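Local coordinates for protein serine-pyruvate aminotransferase (AgxT) (Sulfolobus solfataricus, PDB 3ZRP) that probably transfers amino groups from serine to pyruvate and from alanine to glyoxylate, as a pyridoxal 5'-phosphate-dependent class-V aminotransferase, at residues Ser69-Leu74 with Lys97-Asn102; Gln213-Gly218 with Asp222-Leu227. One frame throughout, in Å; residues are numbered along the deposited sequence.

Contact 1 (Ser69-Leu74 with Lys97-Asn102); sequences SVTSLL and KRYPVN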
ATOM      1  N   SER A  69      -2.436  -4.383 -11.623  1.00 22.09           N
ATOM      2  CA  SER A  69      -1.444  -3.633 -12.394  1.00 20.23           C
ATOM      3  C   SER A  69      -1.128  -4.265 -13.777  1.00 21.73           C
ATOM      4  O   SER A  69      -0.591  -3.594 -14.647  1.00 22.05           O
ATOM      5  CB  SER A  69      -0.176  -3.379 -11.583  1.00 19.38           C
ATOM      6  OG  SER A  69       0.735  -4.483 -11.621  1.00 21.62           O
ATOM      7  N   VAL A  70      -1.458  -5.545 -13.963  1.00 22.63           N
ATOM      8  CA  VAL A  70      -1.310  -6.227 -15.274  1.00 20.77           C
ATOM      9  C   VAL A  70      -2.197  -5.573 -16.349  1.00 24.62           C
ATOM     10  O   VAL A  70      -1.888  -5.620 -17.538  1.00 23.78           O
ATOM     11  CB  VAL A  70      -1.531  -7.758 -15.145  1.00 24.74           C
ATOM     12  CG1 VAL A  70      -1.591  -8.430 -16.519  1.00 26.39           C
ATOM     13  CG2 VAL A  70      -0.440  -8.398 -14.244  1.00 27.09           C
ATOM     14  N   THR A  71      -3.257  -4.872 -15.935  1.00 21.39           N
ATOM     15  CA  THR A  71      -4.043  -4.035 -16.883  1.00 23.51           C
ATOM     16  C   THR A  71      -3.192  -2.991 -17.652  1.00 24.54           C
ATOM     17  O   THR A  71      -3.641  -2.472 -18.700  1.00 24.09           O
ATOM     18  CB  THR A  71      -5.247  -3.359 -16.196  1.00 23.58           C
ATOM     19  OG1 THR A  71      -4.785  -2.522 -15.122  1.00 21.31           O
ATOM     20  CG2 THR A  71      -6.203  -4.438 -15.687  1.00 22.54           C
ATOM     21  N   SER A  72      -1.983  -2.708 -17.134  1.00 23.76           N
ATOM     22  CA  SER A  72      -0.994  -1.820 -17.755  1.00 26.08           C
ATOM     23  C   SER A  72      -0.544  -2.360 -19.116  1.00 27.25           C
ATOM     24  O   SER A  72       0.038  -1.613 -19.936  1.00 27.51           O
ATOM     25  CB  SER A  72       0.249  -1.681 -16.856  1.00 24.71           C
ATOM     26  OG  SER A  72      -0.054  -1.082 -15.580  1.00 24.55           O
ATOM     27  N   LEU A  73      -0.782  -3.652 -19.340  1.00 26.19           N
ATOM     28  CA  LEU A  73      -0.349  -4.329 -20.580  1.00 25.47           C
ATOM     29  C   LEU A  73      -1.497  -4.581 -21.561  1.00 28.63           C
ATOM     30  O   LEU A  73      -1.321  -5.271 -22.589  1.00 28.84           O
ATOM     31  CB  LEU A  73       0.359  -5.650 -20.226  1.00 25.91           C
ATOM     32  CG  LEU A  73       1.609  -5.511 -19.338  1.00 28.15           C
ATOM     33  CD1 LEU A  73       2.161  -6.886 -19.001  1.00 27.76           C
ATOM     34  CD2 LEU A  73       2.710  -4.628 -19.969  1.00 26.12           C
ATOM     35  N   LEU A  74      -2.671  -4.027 -21.244  1.00 26.90           N
ATOM     36  CA  LEU A  74      -3.902  -4.350 -21.964  1.00 26.29           C
ATOM     37  C   LEU A  74      -4.536  -3.157 -22.668  1.00 25.40           C
ATOM     38  O   LEU A  74      -4.323  -1.989 -22.301  1.00 24.46           O
ATOM     39  CB  LEU A  74      -4.923  -5.027 -21.035  1.00 26.70           C
ATOM     40  CG  LEU A  74      -4.491  -6.385 -20.430  1.00 26.55           C
ATOM     41  CD1 LEU A  74      -5.517  -6.889 -19.448  1.00 25.83           C
ATOM     42  CD2 LEU A  74      -4.233  -7.428 -21.523  1.00 27.48           C
ATOM     43  N   LYS A  97     -13.329  -7.890 -14.675  1.00 24.91           N
ATOM     44  CA  LYS A  97     -14.714  -7.444 -14.827  1.00 28.05           C
ATOM     45  C   LYS A  97     -14.832  -5.926 -14.745  1.00 26.88           C
ATOM     46  O   LYS A  97     -15.780  -5.346 -15.267  1.00 27.86           O
ATOM     47  CB  LYS A  97     -15.601  -8.044 -13.736  1.00 28.80           C
ATOM     48  CG  LYS A  97     -16.306  -9.364 -14.079  1.00 42.73           C
ATOM     49  CD  LYS A  97     -17.290  -9.721 -12.930  1.00 48.52           C
ATOM     50  CE  LYS A  97     -17.644 -11.208 -12.862  1.00 59.22           C
ATOM     51  NZ  LYS A  97     -18.374 -11.679 -14.074  1.00 64.95           N
ATOM     52  N   ARG A  98     -13.857  -5.284 -14.104  1.00 23.71           N
ATOM     53  CA  ARG A  98     -13.856  -3.828 -13.959  1.00 22.51           C
ATOM     54  C   ARG A  98     -13.293  -3.110 -15.183  1.00 25.63           C
ATOM     55  O   ARG A  98     -13.315  -1.887 -15.235  1.00 28.72           O
ATOM     56  CB  ARG A  98     -13.066  -3.420 -12.709  1.00 20.99           C
ATOM     57  CG  ARG A  98     -13.566  -4.010 -11.379  1.00 25.56           C
ATOM     58  CD  ARG A  98     -15.071  -3.818 -11.177  1.00 26.15           C
ATOM     59  NE  ARG A  98     -15.395  -2.393 -11.119  1.00 31.48           N
ATOM     60  CZ  ARG A  98     -16.608  -1.884 -10.915  1.00 36.08           C
ATOM     61  NH1 ARG A  98     -17.641  -2.698 -10.744  1.00 34.92           N
ATOM     62  NH2 ARG A  98     -16.785  -0.558 -10.898  1.00 30.68           N
ATOM     63  N   TYR A  99     -12.761  -3.868 -16.150  1.00 25.05           N
ATOM     64  CA  TYR A  99     -12.061  -3.312 -17.297  1.00 26.12           C
ATOM     65  C   TYR A  99     -12.746  -3.728 -18.596  1.00 23.87           C
ATOM     66  O   TYR A  99     -13.346  -4.793 -18.652  1.00 21.78           O
ATOM     67  CB  TYR A  99     -10.581  -3.745 -17.296  1.00 21.51           C
ATOM     68  CG  TYR A  99      -9.831  -3.112 -16.122  1.00 22.05           C
ATOM     69  CD1 TYR A  99      -9.892  -3.692 -14.832  1.00 20.68           C
ATOM     70  CD2 TYR A  99      -9.166  -1.880 -16.272  1.00 20.73           C
ATOM     71  CE1 TYR A  99      -9.242  -3.082 -13.715  1.00 21.34           C
ATOM     72  CE2 TYR A  99      -8.506  -1.284 -15.199  1.00 22.83           C
ATOM     73  CZ  TYR A  99      -8.563  -1.867 -13.924  1.00 22.04           C
ATOM     74  OH  TYR A  99      -7.938  -1.229 -12.875  1.00 22.01           O
ATOM     75  N   PRO A 100     -12.630  -2.900 -19.654  1.00 28.93           N
ATOM     76  CA  PRO A 100     -13.204  -3.187 -20.987  1.00 30.54           C
ATOM     77  C   PRO A 100     -12.434  -4.283 -21.739  1.00 30.99           C
ATOM     78  O   PRO A 100     -11.813  -4.024 -22.792  1.00 28.83           O
ATOM     79  CB  PRO A 100     -13.087  -1.835 -21.706  1.00 31.17           C
ATOM     80  CG  PRO A 100     -11.884  -1.194 -21.095  1.00 29.99           C
ATOM     81  CD  PRO A 100     -11.897  -1.614 -19.632  1.00 33.81           C
ATOM     82  N   VAL A 101     -12.449  -5.491 -21.175  1.00 28.79           N
ATOM     83  CA  VAL A 101     -11.742  -6.630 -21.741  1.00 26.28           C
ATOM     84  C   VAL A 101     -12.679  -7.833 -21.839  1.00 30.44           C
ATOM     85  O   VAL A 101     -13.727  -7.852 -21.206  1.00 27.08           O
ATOM     86  CB  VAL A 101     -10.449  -7.008 -20.961  1.00 27.95           C
ATOM     87  CG1 VAL A 101      -9.368  -5.975 -21.174  1.00 29.73           C
ATOM     88  CG2 VAL A 101     -10.741  -7.248 -19.461  1.00 25.48           C
ATOM     89  N   ASN A 102     -12.309  -8.814 -22.658  1.00 28.39           N
ATOM     90  CA  ASN A 102     -13.093 -10.028 -22.800  1.00 32.51           C
ATOM     91  C   ASN A 102     -12.420 -11.159 -22.044  1.00 32.36           C
ATOM     92  O   ASN A 102     -11.245 -11.464 -22.278  1.00 34.73           O
ATOM     93  CB  ASN A 102     -13.244 -10.395 -24.274  1.00 35.23           C
ATOM     94  CG  ASN A 102     -14.049  -9.359 -25.046  1.00 42.51           C
ATOM     95  OD1 ASN A 102     -15.203  -9.070 -24.715  1.00 38.48           O
ATOM     96  ND2 ASN A 102     -13.443  -8.795 -26.081  1.00 45.34           N
TER
HETATM   97  O   HOH W   1      -5.495  -0.213 -13.277  1.00 26.94           O

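Contact 2 (Gln213-Gly218 with Asp222-Leu227); sequences QNSIAG and DLRNWL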
ATOM      1  N   GLN A 213       3.303   1.705 -25.750  1.00 32.71           N
ATOM      2  CA  GLN A 213       1.862   1.687 -25.956  0.60 30.49           C
ATOM      3  C   GLN A 213       1.109   2.339 -24.802  1.00 32.67           C
ATOM      4  O   GLN A 213       1.639   2.426 -23.682  1.00 32.32           O
ATOM      5  CB  GLN A 213       1.359   0.253 -26.127  0.60 32.45           C
ATOM      6  CG  GLN A 213       2.164  -0.609 -27.108  0.60 34.97           C
ATOM      7  CD  GLN A 213       1.512  -1.964 -27.356  0.60 37.13           C
ATOM      8  OE1 GLN A 213       0.283  -2.088 -27.364  0.60 38.35           O
ATOM      9  NE2 GLN A 213       2.334  -2.986 -27.563  0.60 41.58           N
ATOM     10  N   ASN A 214      -0.106   2.799 -25.109  1.00 30.29           N
ATOM     11  CA  ASN A 214      -1.091   3.246 -24.120  0.70 33.33           C
ATOM     12  C   ASN A 214      -1.737   2.016 -23.464  1.00 27.94           C
ATOM     13  O   ASN A 214      -1.473   0.889 -23.859  1.00 25.12           O
ATOM     14  CB  ASN A 214      -2.181   4.087 -24.795  0.70 35.14           C
ATOM     15  CG  ASN A 214      -1.627   5.306 -25.541  0.70 44.15           C
ATOM     16  OD1 ASN A 214      -1.108   6.249 -24.929  0.70 49.39           O
ATOM     17  ND2 ASN A 214      -1.748   5.292 -26.874  0.70 41.69           N
ATOM     18  N   SER A 215      -2.608   2.219 -22.468  1.00 25.82           N
ATOM     19  CA  SER A 215      -3.230   1.052 -21.872  1.00 21.42           C
ATOM     20  C   SER A 215      -4.534   1.437 -21.198  1.00 21.27           C
ATOM     21  O   SER A 215      -4.860   2.607 -21.137  1.00 23.02           O
ATOM     22  CB  SER A 215      -2.317   0.409 -20.812  1.00 23.78           C
ATOM     23  OG  SER A 215      -2.440   1.099 -19.563  1.00 23.31           O
ATOM     24  N   ILE A 216      -5.238   0.433 -20.695  1.00 21.49           N
ATOM     25  CA  ILE A 216      -6.495   0.677 -19.974  1.00 22.83           C
ATOM     26  C   ILE A 216      -6.282   0.865 -18.470  1.00 24.25           C
ATOM     27  O   ILE A 216      -7.275   0.946 -17.709  1.00 21.71           O
ATOM     28  CB  ILE A 216      -7.508  -0.474 -20.205  1.00 23.79           C
ATOM     29  CG1 ILE A 216      -6.983  -1.812 -19.621  1.00 22.47           C
ATOM     30  CG2 ILE A 216      -7.847  -0.575 -21.720  1.00 24.50           C
ATOM     31  CD1 ILE A 216      -7.827  -3.036 -20.008  1.00 23.61           C
ATOM     32  N   ALA A 217      -5.032   0.923 -18.020  1.00 22.57           N
ATOM     33  CA  ALA A 217      -4.765   1.079 -16.567  1.00 25.39           C
ATOM     34  C   ALA A 217      -5.333   2.391 -16.000  1.00 25.18           C
ATOM     35  O   ALA A 217      -5.540   3.375 -16.724  1.00 22.96           O
ATOM     36  CB  ALA A 217      -3.264   0.972 -16.272  1.00 29.94           C
ATOM     37  N   GLY A 218      -5.603   2.376 -14.700  1.00 23.13           N
ATOM     38  CA  GLY A 218      -5.827   3.599 -13.952  1.00 24.44           C
ATOM     39  C   GLY A 218      -4.548   4.398 -13.781  1.00 25.01           C
ATOM     40  O   GLY A 218      -3.626   4.361 -14.606  1.00 25.67           O
ATOM     41  N   ASP A 222      -0.936   1.975 -12.812  1.00 23.16           N
ATOM     42  CA  ASP A 222      -0.261   1.914 -14.114  1.00 22.60           C
ATOM     43  C   ASP A 222       1.231   1.756 -13.839  1.00 22.90           C
ATOM     44  O   ASP A 222       1.850   2.634 -13.217  1.00 24.69           O
ATOM     45  CB  ASP A 222      -0.572   3.165 -14.942  1.00 24.24           C
ATOM     46  CG  ASP A 222       0.104   3.164 -16.321  1.00 29.13           C
ATOM     47  OD1 ASP A 222       0.887   2.238 -16.644  1.00 24.85           O
ATOM     48  OD2 ASP A 222      -0.149   4.128 -17.070  1.00 29.38           O
ATOM     49  N   LEU A 223       1.780   0.605 -14.245  1.00 23.23           N
ATOM     50  CA  LEU A 223       3.180   0.283 -14.066  1.00 26.71           C
ATOM     51  C   LEU A 223       4.125   1.309 -14.727  1.00 27.75           C
ATOM     52  O   LEU A 223       5.251   1.494 -14.248  1.00 23.29           O
ATOM     53  CB  LEU A 223       3.487  -1.143 -14.553  1.00 26.04           C
ATOM     54  CG  LEU A 223       2.816  -2.283 -13.759  1.00 24.74           C
ATOM     55  CD1 LEU A 223       3.053  -3.638 -14.454  1.00 24.39           C
ATOM     56  CD2 LEU A 223       3.297  -2.282 -12.272  1.00 24.85           C
ATOM     57  N   ARG A 224       3.637   2.010 -15.758  1.00 24.79           N
ATOM     58  CA  ARG A 224       4.382   3.145 -16.339  1.00 26.72           C
ATOM     59  C   ARG A 224       4.746   4.226 -15.325  1.00 28.47           C
ATOM     60  O   ARG A 224       5.789   4.855 -15.437  1.00 24.26           O
ATOM     61  CB  ARG A 224       3.643   3.766 -17.531  1.00 26.57           C
ATOM     62  CG  ARG A 224       3.452   2.826 -18.695  1.00 26.15           C
ATOM     63  CD  ARG A 224       2.443   3.365 -19.711  1.00 28.38           C
ATOM     64  NE  ARG A 224       2.196   2.359 -20.742  1.00 26.47           N
ATOM     65  CZ  ARG A 224       1.490   1.252 -20.560  1.00 28.77           C
ATOM     66  NH1 ARG A 224       0.911   0.997 -19.376  1.00 26.64           N
ATOM     67  NH2 ARG A 224       1.340   0.403 -21.560  1.00 25.83           N
ATOM     68  N   ASN A 225       3.879   4.473 -14.340  1.00 23.69           N
ATOM     69  CA  ASN A 225       4.149   5.489 -13.354  1.00 24.83           C
ATOM     70  C   ASN A 225       5.203   5.084 -12.325  1.00 24.83           C
ATOM     71  O   ASN A 225       5.871   5.946 -11.759  1.00 25.05           O
ATOM     72  CB  ASN A 225       2.831   5.930 -12.674  1.00 24.77           C
ATOM     73  CG  ASN A 225       1.945   6.689 -13.615  1.00 28.62           C
ATOM     74  OD1 ASN A 225       2.434   7.442 -14.450  1.00 29.26           O
ATOM     75  ND2 ASN A 225       0.636   6.499 -13.505  1.00 24.70           N
ATOM     76  N   TRP A 226       5.367   3.783 -12.089  1.00 23.08           N
ATOM     77  CA  TRP A 226       6.333   3.308 -11.095  1.00 23.52           C
ATOM     78  C   TRP A 226       7.698   3.023 -11.726  1.00 25.75           C
ATOM     79  O   TRP A 226       8.706   3.034 -11.025  1.00 28.03           O
ATOM     80  CB  TRP A 226       5.853   2.041 -10.400  1.00 24.03           C
ATOM     81  CG  TRP A 226       4.698   2.353  -9.532  1.00 21.39           C
ATOM     82  CD1 TRP A 226       3.379   2.144  -9.847  1.00 24.81           C
ATOM     83  CD2 TRP A 226       4.709   3.042  -8.266  1.00 21.56           C
ATOM     84  NE1 TRP A 226       2.589   2.619  -8.832  1.00 19.95           N
ATOM     85  CE2 TRP A 226       3.372   3.156  -7.848  1.00 20.40           C
ATOM     86  CE3 TRP A 226       5.721   3.532  -7.432  1.00 23.34           C
ATOM     87  CZ2 TRP A 226       2.997   3.762  -6.619  1.00 20.89           C
ATOM     88  CZ3 TRP A 226       5.373   4.131  -6.222  1.00 26.04           C
ATOM     89  CH2 TRP A 226       4.004   4.237  -5.817  1.00 22.15           C
ATOM     90  N   LEU A 227       7.703   2.771 -13.029  1.00 25.60           N
ATOM     91  CA  LEU A 227       8.942   2.410 -13.757  1.00 30.12           C
ATOM     92  C   LEU A 227      10.116   3.394 -13.560  1.00 31.65           C
ATOM     93  O   LEU A 227      11.241   2.941 -13.320  1.00 29.22           O
ATOM     94  CB  LEU A 227       8.676   2.203 -15.252  1.00 29.48           C
ATOM     95  CG  LEU A 227       8.860   0.859 -15.939  1.00 38.26           C
ATOM     96  CD1 LEU A 227       8.708   1.036 -17.463  1.00 40.16           C
ATOM     97  CD2 LEU A 227      10.214   0.255 -15.610  1.00 39.51           C
TER
HETATM   98  O   HOH W   2      -1.055   3.483 -19.628  1.00 30.11           O
HETATM   99  O   HOH W   3      -1.798   6.079 -15.950  1.00 34.39           O

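Contact 1 (Ser69-Leu74 with Lys97-Asn102)
A CH-pi contact of T71 on the ring of Y99, backed by an apolar touch of L74 on V101, joins two connecting loops that each follow a helix and lead into a strand at one edge of the large sheet. The methyl CG2 of T71 sits over one face of the Y99 ring, 3.6 Å from its centroid and only 2° off the ring normal, so it lies about 3.9 Å from ring atoms such as CD1 and CE1 of Y99. The T71 torsion (chi1 59°) sets CG2 anti to the carbonyl carbon, over the ring, and leaves OG1 near its phenol end. There one water donates to both OG1 of T71 (3.0 Å) and OH of Y99 (2.7 Å), bridging the polar ends beside the apolar patch. Both oxygens also bond to E68, T71 OG1 to its backbone carbonyl and Y99 OH to its carboxylate, which is likely to steady the hydroxyl end of the ring. Three residues on from T71, L74 CD1 meets V101 CG1 at 4.3 Å, a looser touch. With an alanine here instead of Y99, the T71 methyl would probably lose its aromatic platform and the E68 carboxylate a hydroxyl partner. A 3-10 turn, 70-73, carries T71, and L74 follows directly after it, while the inverse gamma turn at P100 separates Y99 from V101. F96 of helix 87-96 packs against T71, L74 and V101, and I80 of strand 79-83 lies against L74 and V101; Y99 also packs on G218 of the second subunit.

Contact 2 (Gln213-Gly218 with Asp222-Leu227)
R224, near the start of helix 223-234, reaches back to the loop 213-218 and grips the backbone carbonyl of Q213. Its NE donates to Q213 O at 3.0 Å, nearly in line with the carbonyl bond but with the oxygen tilted 27° from the guanidinium plane; NH2 adds weak bonds to the same oxygen and to the I209 carbonyl. With CG to NE extended, the side chain lays one guanidinium face against the peptide joining N214 to S215. The third nitrogen, NH1, forms a salt bridge with D222 OD1 at 3.0 Å, the oxygen lying almost in the guanidinium plane, and also donates to S72 O, outside the two segments. D222 is the N-cap: OD1 accepts from the backbone N of R224 at 2.9 Å as well, its two donors arriving from opposite faces of the carboxylate. A first torsion of -180°, CG anti to the backbone N, turns the carboxylate toward this amide. The other oxygen, OD2, receives a hydrogen from each of two waters. One of these waters also lies 2.8 Å from S215 OG; the other donates to G218 O at 2.8 Å. S215 OG in addition accepts from A217 N at 3.0 Å, closing an ST turn. Apart from these bonds, A217 CB packs on D222 CB at 3.7 Å. Both oxygens of D222 thus accept, and the arginine, the waters and the helix N-terminus would be expected to favour its ionised form. The link is therefore a charged pair: R224 bonds the loop directly, while D222 holds R224 and reaches the loop through two waters.

In the fold
Contact 1 closes before contact 2 opens along the chain, yet their centres lie only 11 Å apart. S72 joins them: its O is 2.8 Å from R224 NH1 and its OG 2.8 Å from L223 N, probable hydrogen bonds that tie the loop after helix 63-69 to the start of helix 223-234. I216 also bonds to the L74 backbone and packs on V101. In the seven-stranded sheet, contact 1 lies beside strand 79-83 and edge strand 102-106; L223 and W226 pack on I59 of 55-60, the other edge. R98 of one subunit donates to A217 O of the other, placing both contacts at the dimer interface. The Y99 and D222 side chains each lie about 14 Å from a bound cofactor.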